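Local coordinates for flagellar brake protein YcgR (Escherichia coli K-12, PDB 5Y6H) that acts as a flagellar brake, slowing the motor when bound to cyclic di-GMP, here as its N-terminal PilZN domain, which is involved in FliG binding, at residues Leu32-Gly36 with Gly37-Ser41. Sequence-based numbering, arbitrary orientation.
Sequences LSWNG and GQLIS
Trp34 and Gly37 close a tight beta hairpin by bonding to each other in both directions across a two-residue turn, Asn35-Gly36. Strands 30-34 and 37-47 run antiparallel here, neighbours in the middle of the PilZN domain's antiparallel sheet. Trp34 N gives an almost straight bond to Gly37 O at 3.0 Å, with an angle of 178° at the hydrogen. The return bond, from Gly37 N to Trp34 O, is longer at 3.2 Å, and its donor sits well above the carbonyl plane. Two residues further from the turn, Leu32 and Leu39 make the next hydrogen-bonded pair: Leu32 N reaches Leu39 O, and Leu39 N reaches Leu32 O in that carbonyl's plane, each at 2.9 Å. Leu32 O also receives a CA-H...O contact from Gln38 CA at 3.1 Å. Between these pairs Ser33 faces Gln38 without backbone bonds across the hairpin; the backbone of Ser33 hydrogen-bonds instead to Thr72 of strand 71-77, on its other side.

The indole folds back over the partner strand. With its CG between the backbone N and the carbonyl carbon (chi1 64°), it lays one face on Gly37. Gly37 CA makes a CH-pi contact 3.9 Å from the centroid of the Trp34 six-membered ring. A CB at Gly37 would run into Trp34 CZ2. Putting an alanine in place of Trp34 would probably deprive the Gly37-Gln38 peptide of the ring packed over it and Ala64 and Val65 of helix 59-67 of a packing partner. Leu32 and Leu39 lie side by side on the tryptophan's side of the sheet, Leu39 also touching that helix. Further along, Ser41 OG is satisfied by Asp54 O, while Ser41 CB packs 4.0 Å from Leu32 CD1.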
ATOM      1  N   LEU A  32      -4.020   5.581  -1.178  1.00 16.63           N
ATOM      2  CA  LEU A  32      -2.788   6.157  -0.654  1.00 20.42           C
ATOM      3  C   LEU A  32      -3.119   7.533  -0.099  1.00 19.70           C
ATOM      4  O   LEU A  32      -3.635   8.388  -0.828  1.00 21.47           O
ATOM      5  CB  LEU A  32      -1.714   6.271  -1.739  1.00 22.30           C
ATOM      6  CG  LEU A  32      -0.781   5.096  -2.054  1.00 30.79           C
ATOM      7  CD1 LEU A  32      -1.522   3.763  -2.106  1.00 26.15           C
ATOM      8  CD2 LEU A  32      -0.045   5.352  -3.367  1.00 25.51           C
ATOM      9  N   SER A  33      -2.831   7.748   1.179  1.00 17.51           N
ATOM     10  CA  SER A  33      -3.107   9.020   1.828  1.00 18.78           C
ATOM     11  C   SER A  33      -1.826   9.608   2.405  1.00 24.90           C
ATOM     12  O   SER A  33      -0.997   8.887   2.968  1.00 23.26           O
ATOM     13  CB  SER A  33      -4.155   8.860   2.934  1.00 23.85           C
ATOM     14  OG  SER A  33      -5.375   8.344   2.424  1.00 29.73           O
ATOM     15  N   TRP A  34      -1.669  10.923   2.261  1.00 19.67           N
ATOM     16  CA  TRP A  34      -0.525  11.635   2.811  1.00 20.59           C
ATOM     17  C   TRP A  34      -0.994  12.976   3.356  1.00 23.12           C
ATOM     18  O   TRP A  34      -2.148  13.374   3.184  1.00 27.04           O
ATOM     19  CB  TRP A  34       0.574  11.837   1.760  1.00 25.81           C
ATOM     20  CG  TRP A  34       0.154  12.711   0.613  1.00 26.00           C
ATOM     21  CD1 TRP A  34       0.451  14.033   0.433  1.00 26.59           C
ATOM     22  CD2 TRP A  34      -0.638  12.322  -0.514  1.00 25.13           C
ATOM     23  NE1 TRP A  34      -0.110  14.488  -0.736  1.00 28.49           N
ATOM     24  CE2 TRP A  34      -0.784  13.456  -1.335  1.00 29.95           C
ATOM     25  CE3 TRP A  34      -1.242  11.123  -0.904  1.00 30.04           C
ATOM     26  CZ2 TRP A  34      -1.505  13.426  -2.526  1.00 28.75           C
ATOM     27  CZ3 TRP A  34      -1.954  11.095  -2.088  1.00 30.63           C
ATOM     28  CH2 TRP A  34      -2.082  12.238  -2.883  1.00 31.01           C
ATOM     29  N   ASN A  35      -0.080  13.675   4.029  1.00 22.50           N
ATOM     30  CA  ASN A  35      -0.380  15.010   4.527  1.00 26.35           C
ATOM     31  C   ASN A  35      -0.580  15.959   3.352  1.00 29.21           C
ATOM     32  O   ASN A  35       0.387  16.537   2.844  1.00 29.84           O
ATOM     33  CB  ASN A  35       0.738  15.506   5.449  1.00 28.81           C
ATOM     34  CG  ASN A  35       0.345  16.747   6.217  1.00 36.70           C
ATOM     35  OD1 ASN A  35      -0.839  17.009   6.418  1.00 38.38           O
ATOM     36  ND2 ASN A  35       1.335  17.518   6.651  1.00 38.07           N
ATOM     37  N   GLY A  36      -1.820  16.099   2.887  1.00 32.45           N
ATOM     38  CA  GLY A  36      -2.085  16.957   1.749  1.00 33.18           C
ATOM     39  C   GLY A  36      -3.037  16.404   0.703  1.00 34.97           C
ATOM     40  O   GLY A  36      -3.553  17.172  -0.113  1.00 31.44           O
ATOM     41  N   GLY A  37      -3.281  15.098   0.692  1.00 32.55           N
ATOM     42  CA  GLY A  37      -4.196  14.554  -0.297  1.00 30.07           C
ATOM     43  C   GLY A  37      -4.300  13.047  -0.213  1.00 27.91           C
ATOM     44  O   GLY A  37      -3.817  12.420   0.733  1.00 20.92           O
ATOM     45  N   GLN A  38      -4.960  12.477  -1.224  1.00 25.23           N
ATOM     46  CA  GLN A  38      -5.148  11.035  -1.341  1.00 24.12           C
ATOM     47  C   GLN A  38      -5.331  10.668  -2.809  1.00 23.02           C
ATOM     48  O   GLN A  38      -5.699  11.507  -3.636  1.00 22.61           O
ATOM     49  CB  GLN A  38      -6.344  10.544  -0.515  1.00 24.06           C
ATOM     50  CG  GLN A  38      -7.685  11.101  -0.955  1.00 35.37           C
ATOM     51  CD  GLN A  38      -8.843  10.495  -0.186  1.00 44.95           C
ATOM     52  OE1 GLN A  38      -9.624   9.715  -0.732  1.00 49.45           O
ATOM     53  NE2 GLN A  38      -8.957  10.848   1.089  1.00 37.86           N
ATOM     54  N   LEU A  39      -5.068   9.399  -3.129  1.00 18.04           N
ATOM     55  CA  LEU A  39      -5.291   8.895  -4.480  1.00 16.84           C
ATOM     56  C   LEU A  39      -5.647   7.416  -4.419  1.00 20.33           C
ATOM     57  O   LEU A  39      -5.413   6.741  -3.414  1.00 22.09           O
ATOM     58  CB  LEU A  39      -4.068   9.116  -5.390  1.00 26.32           C
ATOM     59  CG  LEU A  39      -2.747   8.376  -5.138  1.00 19.85           C
ATOM     60  CD1 LEU A  39      -2.720   6.974  -5.752  1.00 19.73           C
ATOM     61  CD2 LEU A  39      -1.587   9.194  -5.686  1.00 26.71           C
ATOM     62  N   ILE A  40      -6.205   6.917  -5.521  1.00 21.19           N
ATOM     63  CA  ILE A  40      -6.630   5.524  -5.637  1.00 20.80           C
ATOM     64  C   ILE A  40      -5.592   4.770  -6.458  1.00 20.68           C
ATOM     65  O   ILE A  40      -5.218   5.210  -7.554  1.00 19.48           O
ATOM     66  CB  ILE A  40      -8.027   5.416  -6.273  1.00 25.77           C
ATOM     67  CG1 ILE A  40      -9.068   6.138  -5.410  1.00 24.64           C
ATOM     68  CG2 ILE A  40      -8.420   3.955  -6.467  1.00 26.90           C
ATOM     69  CD1 ILE A  40      -8.987   5.805  -3.930  1.00 33.23           C
ATOM     70  N   SER A  41      -5.131   3.639  -5.934  1.00 19.11           N
ATOM     71  CA  SER A  41      -4.051   2.873  -6.553  1.00 16.07           C
ATOM     72  C   SER A  41      -4.443   1.397  -6.539  1.00 19.25           C
ATOM     73  O   SER A  41      -5.624   1.043  -6.435  1.00 19.38           O
ATOM     74  CB  SER A  41      -2.723   3.164  -5.831  1.00 18.73           C
ATOM     75  OG  SER A  41      -1.654   2.360  -6.307  1.00 16.93           O
TER